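Local coordinates for protein thermospermine synthase (PDB 6BQ6) that probably transfers an aminopropyl group from decarboxylated S-adenosylmethionine to spermidine, giving thermospermine and methylthioadenosine, at residues N104-G109 and D176-D181. Numbering follows the deposited sequence.
With TER (N-(3-amino-propyl)-N-(5-aminopropyl)-1,4-diaminobutane), chain F.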
ATOM      1  N   ASN B 104     -40.435  23.616   0.395  0.50 20.97           N
ATOM      2  CA  ASN B 104     -39.602  23.936  -0.738  0.50 21.08           C
ATOM      3  C   ASN B 104     -38.143  23.948  -0.278  0.50 20.55           C
ATOM      4  O   ASN B 104     -37.788  24.738   0.607  0.50 20.61           O
ATOM      5  CB  ASN B 104     -40.015  25.279  -1.305  0.50 22.08           C
ATOM      6  CG  ASN B 104     -41.381  25.222  -1.998  0.50 23.00           C
ATOM      7  OD1 ASN B 104     -42.441  25.481  -1.385  0.50 25.31           O
ATOM      8  ND2 ASN B 104     -41.379  24.845  -3.252  0.50 23.74           N
ATOM      9  N   VAL B 105     -37.339  23.055  -0.863  0.50 20.22           N
ATOM     10  CA  VAL B 105     -35.932  22.934  -0.499  0.50 19.89           C
ATOM     11  C   VAL B 105     -34.985  22.997  -1.685  0.50 19.18           C
ATOM     12  O   VAL B 105     -35.258  22.471  -2.754  0.50 19.18           O
ATOM     13  CB  VAL B 105     -35.661  21.630   0.265  0.50 19.72           C
ATOM     14  CG1 VAL B 105     -35.997  20.433  -0.596  0.50 20.11           C
ATOM     15  CG2 VAL B 105     -34.208  21.525   0.692  0.50 20.09           C
ATOM     16  N   PHE B 106     -33.849  23.641  -1.467  1.00 18.64           N
ATOM     17  CA  PHE B 106     -32.798  23.799  -2.466  1.00 18.66           C
ATOM     18  C   PHE B 106     -31.545  23.069  -1.978  1.00 17.94           C
ATOM     19  O   PHE B 106     -31.140  23.276  -0.844  1.00 18.52           O
ATOM     20  CB  PHE B 106     -32.491  25.289  -2.611  1.00 19.86           C
ATOM     21  CG  PHE B 106     -31.544  25.624  -3.713  1.00 20.32           C
ATOM     22  CD1 PHE B 106     -30.204  25.675  -3.483  1.00 20.67           C
ATOM     23  CD2 PHE B 106     -32.025  26.020  -4.961  1.00 21.24           C
ATOM     24  CE1 PHE B 106     -29.311  25.990  -4.494  1.00 21.07           C
ATOM     25  CE2 PHE B 106     -31.147  26.386  -5.988  1.00 21.36           C
ATOM     26  CZ  PHE B 106     -29.794  26.390  -5.754  1.00 21.35           C
ATOM     27  N   ILE B 107     -31.009  22.202  -2.821  1.00 17.71           N
ATOM     28  CA  ILE B 107     -29.754  21.506  -2.513  1.00 18.10           C
ATOM     29  C   ILE B 107     -28.598  22.172  -3.270  1.00 18.68           C
ATOM     30  O   ILE B 107     -28.625  22.213  -4.508  1.00 18.69           O
ATOM     31  CB  ILE B 107     -29.760  20.044  -2.908  1.00 17.69           C
ATOM     32  CG1 ILE B 107     -30.986  19.289  -2.345  1.00 17.94           C
ATOM     33  CG2 ILE B 107     -28.469  19.409  -2.374  1.00 18.17           C
ATOM     34  CD1 ILE B 107     -31.273  17.975  -3.054  1.00 18.25           C
ATOM     35  N   MET B 108     -27.567  22.684  -2.560  1.00 18.51           N
ATOM     36  CA  MET B 108     -26.327  23.053  -3.187  1.00 20.11           C
ATOM     37  C   MET B 108     -25.472  21.823  -3.314  1.00 20.47           C
ATOM     38  O   MET B 108     -24.989  21.310  -2.289  1.00 19.83           O
ATOM     39  CB  MET B 108     -25.591  24.123  -2.359  1.00 20.97           C
ATOM     40  CG  MET B 108     -26.489  25.245  -1.899  1.00 22.26           C
ATOM     41  SD  MET B 108     -25.482  26.602  -1.278  1.00 25.91           S
ATOM     42  CE  MET B 108     -24.683  25.885   0.143  1.00 24.53           C
ATOM     43  N   GLY B 109     -25.310  21.324  -4.532  1.00 20.30           N
ATOM     44  CA  GLY B 109     -24.542  20.100  -4.807  1.00 21.85           C
ATOM     45  C   GLY B 109     -25.465  18.924  -4.805  1.00 23.30           C
ATOM     46  O   GLY B 109     -26.469  18.907  -5.477  1.00 25.87           O
ATOM     47  N   ASP B 176     -37.726  26.949   2.274  1.00 21.21           N
ATOM     48  CA  ASP B 176     -37.831  26.591   3.690  1.00 21.80           C
ATOM     49  C   ASP B 176     -36.563  26.006   4.259  1.00 20.88           C
ATOM     50  O   ASP B 176     -36.206  26.287   5.403  1.00 20.37           O
ATOM     51  CB  ASP B 176     -39.003  25.622   3.888  1.00 22.11           C
ATOM     52  CG  ASP B 176     -40.335  26.250   3.486  1.00 23.82           C
ATOM     53  OD1 ASP B 176     -40.628  27.344   4.000  1.00 24.11           O
ATOM     54  OD2 ASP B 176     -41.064  25.638   2.684  1.00 24.13           O
ATOM     55  N   VAL B 177     -35.871  25.191   3.467  1.00 19.96           N
ATOM     56  CA  VAL B 177     -34.576  24.638   3.915  1.00 19.69           C
ATOM     57  C   VAL B 177     -33.641  24.742   2.715  1.00 19.21           C
ATOM     58  O   VAL B 177     -34.072  24.556   1.576  1.00 19.08           O
ATOM     59  CB  VAL B 177     -34.690  23.150   4.390  1.00 19.96           C
ATOM     60  CG1 VAL B 177     -33.355  22.610   4.843  1.00 20.45           C
ATOM     61  CG2 VAL B 177     -35.666  22.998   5.535  1.00 21.19           C
ATOM     62  N   ILE B 178     -32.376  25.087   2.968  1.00 17.36           N
ATOM     63  CA  ILE B 178     -31.328  24.989   1.943  1.00 16.97           C
ATOM     64  C   ILE B 178     -30.270  24.054   2.541  1.00 17.25           C
ATOM     65  O   ILE B 178     -29.869  24.153   3.734  1.00 16.92           O
ATOM     66  CB  ILE B 178     -30.727  26.370   1.608  1.00 17.29           C
ATOM     67  CG1 ILE B 178     -31.799  27.220   0.938  1.00 17.33           C
ATOM     68  CG2 ILE B 178     -29.540  26.231   0.655  1.00 17.45           C
ATOM     69  CD1 ILE B 178     -31.425  28.674   0.777  1.00 17.56           C
ATOM     70  N   VAL B 179     -29.829  23.134   1.703  1.00 17.48           N
ATOM     71  CA  VAL B 179     -28.962  22.027   2.095  1.00 17.13           C
ATOM     72  C   VAL B 179     -27.619  22.171   1.361  1.00 18.38           C
ATOM     73  O   VAL B 179     -27.583  22.167   0.116  1.00 19.28           O
ATOM     74  CB  VAL B 179     -29.581  20.679   1.752  1.00 16.74           C
ATOM     75  CG1 VAL B 179     -28.601  19.538   2.159  1.00 17.32           C
ATOM     76  CG2 VAL B 179     -30.933  20.508   2.464  1.00 17.15           C
ATOM     77  N   GLY B 180     -26.531  22.325   2.104  1.00 17.62           N
ATOM     78  CA  GLY B 180     -25.190  22.296   1.552  1.00 18.52           C
ATOM     79  C   GLY B 180     -24.669  20.872   1.521  1.00 18.73           C
ATOM     80  O   GLY B 180     -24.342  20.316   2.569  1.00 18.17           O
ATOM     81  N   ASP B 181     -24.545  20.319   0.319  1.00 18.95           N
ATOM     82  CA  ASP B 181     -23.987  19.002   0.124  1.00 19.99           C
ATOM     83  C   ASP B 181     -22.845  19.116  -0.896  1.00 19.93           C
ATOM     84  O   ASP B 181     -22.851  18.473  -1.908  1.00 21.35           O
ATOM     85  CB  ASP B 181     -25.062  18.063  -0.335  1.00 19.72           C
ATOM     86  CG  ASP B 181     -24.672  16.608  -0.236  1.00 21.30           C
ATOM     87  OD1 ASP B 181     -23.631  16.277   0.323  1.00 23.16           O
ATOM     88  OD2 ASP B 181     -25.430  15.792  -0.777  1.00 24.94           O
TER
HETATM   89  N1  TER F 402     -19.949  16.672  -4.319  1.00 54.71           N
HETATM   90  C2  TER F 402     -21.029  16.038  -3.593  1.00 51.61           C
HETATM   91  C3  TER F 402     -20.884  16.315  -2.100  1.00 48.87           C
HETATM   92  C4  TER F 402     -19.709  15.614  -1.469  1.00 47.73           C
HETATM   93  N5  TER F 402     -19.776  15.698  -0.028  1.00 49.96           N
HETATM   94  C6  TER F 402     -19.705  14.498   0.775  1.00 47.19           C
HETATM   95  C7  TER F 402     -18.963  14.750   2.079  1.00 47.30           C
HETATM   96  C8  TER F 402     -18.422  13.431   2.599  1.00 47.09           C
HETATM   97  N9  TER F 402     -17.112  13.115   2.071  1.00 45.86           N
HETATM   98  C10 TER F 402     -16.500  11.873   2.468  1.00 45.94           C
HETATM   99  C11 TER F 402     -14.988  11.888   2.484  1.00 46.42           C
HETATM  100  C12 TER F 402     -14.520  10.642   3.237  1.00 47.80           C
HETATM  101  C13 TER F 402     -13.043  10.337   3.040  1.00 49.60           C
HETATM  102  N14 TER F 402     -12.247  11.552   3.029  1.00 52.92           N
HETATM  103  O   HOH W   1     -42.538  27.115   0.896  1.00 32.43           O
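Strands 104-107 and 177-181 run as parallel neighbours, their axes 4.7 Å apart at closest approach and 19° from parallel. Hydrogen bonds run from V179 N to F106 O, M108 N to V179 O (2.7 Å) and D181 N to M108 O, after a longer one from F106 N to V177 O. At the start of the pair, the D176 carboxylate adds to the backbone bonds: its OD2 accepts N104 N (3.1 Å), met on the anti side, while D176 N donates to N104 O, to which V177 N adds a weak bond. The same OD2 accepts K103 N and a bond from a water, which in one conformer of N104 also donates to N104 OD1, so several donors grip one carboxylate oxygen.

On one face V105, I107, V177 and V179 form an apolar layer beneath helices 84-98 and 114-120. In one of its two conformers V105 CG2, anti to its backbone N, meets V179 CG2 at 3.9 Å; such beta-branched residues suit extended strands and a buried sheet. F106, I178 and M108 occupy the other face. M108 CG reaches the F106 ring edge in its plane and touches I178 CG2 at 4.1 Å. The bent end of M108 brings CE over G180 CA (3.9 Å), where glycine offers no side chain to obstruct it. G109 adopts backbone angles (phi 93°, psi -126°) that call for glycine, and a CB would also clash with D181 O.

At the C-terminal end of its strand, D181, the predicted proton acceptor, lines the thermospermine pocket. Y87 OH and T115 OG1 each hydrogen-bond one carboxylate oxygen, fixing its orientation, and OD1 lies 3.7 Å from thermospermine C3. Adjacent central strands delivering a glycine turn and an acidic residue from their C-terminal ends are characteristic of the Rossmann-like fold of spermidine/spermine synthases.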